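Local coordinates for protein carboxypeptidase Y inhibitor (Saccharomyces cerevisiae, PDB 1WPX) that inhibits the serine protease carboxypeptidase Y specifically and potently, at residues Leu92-Pro97 with His162-Leu167. Numbering follows the deposited sequence.
Sequences LVMTDP and HRYVFL. With SO4 (sulfate ion), chain G.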
# COMPACT_ATOMS: atom_id res chain seq x y z
N LEU B 92 23.24 13.76 11.65
CA LEU B 92 22.69 12.68 10.83
C LEU B 92 23.66 11.51 10.86
O LEU B 92 24.83 11.64 10.47
CB LEU B 92 22.50 13.19 9.40
CG LEU B 92 21.41 12.58 8.53
CD1 LEU B 92 20.16 12.26 9.34
CD2 LEU B 92 21.09 13.59 7.44
N VAL B 93 23.17 10.37 11.33
CA VAL B 93 23.98 9.16 11.43
C VAL B 93 23.50 8.00 10.56
O VAL B 93 22.31 7.90 10.26
CB VAL B 93 24.01 8.66 12.90
CG1 VAL B 93 24.66 7.28 12.99
CG2 VAL B 93 24.75 9.64 13.77
N MET B 94 24.43 7.15 10.13
CA MET B 94 24.08 5.96 9.36
C MET B 94 24.91 4.81 9.93
O MET B 94 26.14 4.85 9.92
CB MET B 94 24.39 6.12 7.87
CG MET B 94 23.84 4.95 7.06
SD MET B 94 24.22 5.00 5.29
CE MET B 94 24.76 3.31 5.02
N THR B 95 24.24 3.79 10.43
CA THR B 95 24.95 2.66 11.00
C THR B 95 24.35 1.31 10.62
O THR B 95 23.17 1.21 10.29
CB THR B 95 25.01 2.77 12.54
OG1 THR B 95 25.94 1.80 13.06
CG2 THR B 95 23.63 2.53 13.14
N ASP B 96 25.19 0.27 10.68
CA ASP B 96 24.79 -1.10 10.38
C ASP B 96 25.04 -1.93 11.64
O ASP B 96 26.18 -2.12 12.05
CB ASP B 96 25.63 -1.64 9.22
CG ASP B 96 25.37 -3.12 8.94
OD1 ASP B 96 24.54 -3.73 9.64
OD2 ASP B 96 26.01 -3.67 8.02
N PRO B 97 23.97 -2.43 12.28
CA PRO B 97 24.14 -3.24 13.49
C PRO B 97 24.29 -4.72 13.15
O PRO B 97 24.36 -5.57 14.05
CB PRO B 97 22.87 -2.96 14.26
CG PRO B 97 21.85 -2.94 13.16
CD PRO B 97 22.54 -2.15 12.04
N HIS B 162 21.51 -6.87 5.64
CA HIS B 162 21.92 -6.04 6.77
C HIS B 162 20.97 -4.86 6.90
O HIS B 162 20.40 -4.39 5.91
CB HIS B 162 23.32 -5.47 6.57
CG HIS B 162 24.41 -6.50 6.59
ND1 HIS B 162 25.75 -6.15 6.60
CD2 HIS B 162 24.37 -7.85 6.59
CE1 HIS B 162 26.48 -7.25 6.61
NE2 HIS B 162 25.68 -8.29 6.61
N ARG B 163 20.81 -4.38 8.12
CA ARG B 163 19.98 -3.22 8.38
C ARG B 163 20.85 -1.97 8.28
O ARG B 163 21.90 -1.88 8.94
CB ARG B 163 19.35 -3.29 9.77
CG ARG B 163 18.19 -4.26 9.87
CD ARG B 163 17.80 -4.50 11.32
NE ARG B 163 18.91 -5.07 12.07
CZ ARG B 163 18.88 -5.32 13.37
NH1 ARG B 163 17.79 -5.05 14.08
NH2 ARG B 163 19.95 -5.83 13.97
N TYR B 164 20.45 -1.03 7.44
CA TYR B 164 21.17 0.23 7.28
C TYR B 164 20.26 1.30 7.86
O TYR B 164 19.29 1.72 7.22
CB TYR B 164 21.47 0.45 5.80
CG TYR B 164 22.49 -0.55 5.32
CD1 TYR B 164 23.83 -0.43 5.68
CD2 TYR B 164 22.09 -1.69 4.60
CE1 TYR B 164 24.76 -1.40 5.34
CE2 TYR B 164 23.02 -2.68 4.26
CZ TYR B 164 24.36 -2.52 4.64
OH TYR B 164 25.28 -3.50 4.35
N VAL B 165 20.58 1.73 9.08
CA VAL B 165 19.78 2.69 9.81
C VAL B 165 20.21 4.16 9.85
O VAL B 165 21.31 4.49 10.28
CB VAL B 165 19.59 2.21 11.27
CG1 VAL B 165 18.52 3.03 11.97
CG2 VAL B 165 19.23 0.73 11.28
N PHE B 166 19.31 5.04 9.40
CA PHE B 166 19.56 6.48 9.43
C PHE B 166 18.91 7.03 10.70
O PHE B 166 17.76 6.69 11.01
CB PHE B 166 18.96 7.18 8.21
CG PHE B 166 19.69 6.89 6.94
CD1 PHE B 166 19.18 5.97 6.02
CD2 PHE B 166 20.88 7.55 6.64
CE1 PHE B 166 19.85 5.72 4.83
CE2 PHE B 166 21.55 7.30 5.45
CZ PHE B 166 21.03 6.38 4.54
N LEU B 167 19.63 7.88 11.42
CA LEU B 167 19.11 8.48 12.65
C LEU B 167 19.40 9.98 12.70
O LEU B 167 20.52 10.42 12.44
CB LEU B 167 19.71 7.82 13.89
CG LEU B 167 19.54 6.31 14.04
CD1 LEU B 167 20.75 5.61 13.45
CD2 LEU B 167 19.41 5.94 15.50
S SO4 G . 28.85 -2.96 6.09
O1 SO4 G . 30.27 -2.59 6.21
O2 SO4 G . 28.32 -2.42 4.82
O3 SO4 G . 28.72 -4.43 6.09
O4 SO4 G . 28.10 -2.40 7.22
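D96 and H162 meet where strands 92-96 and 162-167, running antiparallel, reach what is probably the anion-binding pocket of the phosphatidylethanolamine-binding family. CG of D96 lies anti to its backbone N (chi1 174°), which carries the carboxylate out to the imidazole. OD2 accepts H162 ND1 at 2.9 Å through its syn lone pair, but the N-H...O angle is only 132°, and the oxygen sits 30° out of the ring plane. The other oxygen, OD1, takes the backbone N of D98, while S159 OG bonds H162 NE2, so both ring nitrogens have partners.

A sulfate ion, probably from the crystallisation liquor, sits beside them, its O4 2.6 Å from D96 OD2. Y164 OH donates to its O2 at 3.3 Å, in the plane of the phenol ring, and H112 NE2 and A154 N also hydrogen-bond to it.

Further along the same face, M94 lies alongside F166, both pointing the same way. Its CG sits over the ring, 4.1 Å from the centroid, and SD makes an oblique Met-aromatic contact before the chain bends to bring CE 3.9 Å from Y164 CD1. On the opposite face, P97 CG covers one face of the R163 guanidinium, 3.6 Å from NH2, while D98 and D24 hold the charge. Two pairs of backbone bonds, V93 with L167 and T95 with V165, fix the register.

An alanine at D96 would probably leave H162 ND1 without its carboxylate partner and the imidazole freer to turn. With donors from Y164, H112 and A154 turned to the sulfate, the site is consistent with the family's anion pocket, which in relatives takes phosphate-like groups.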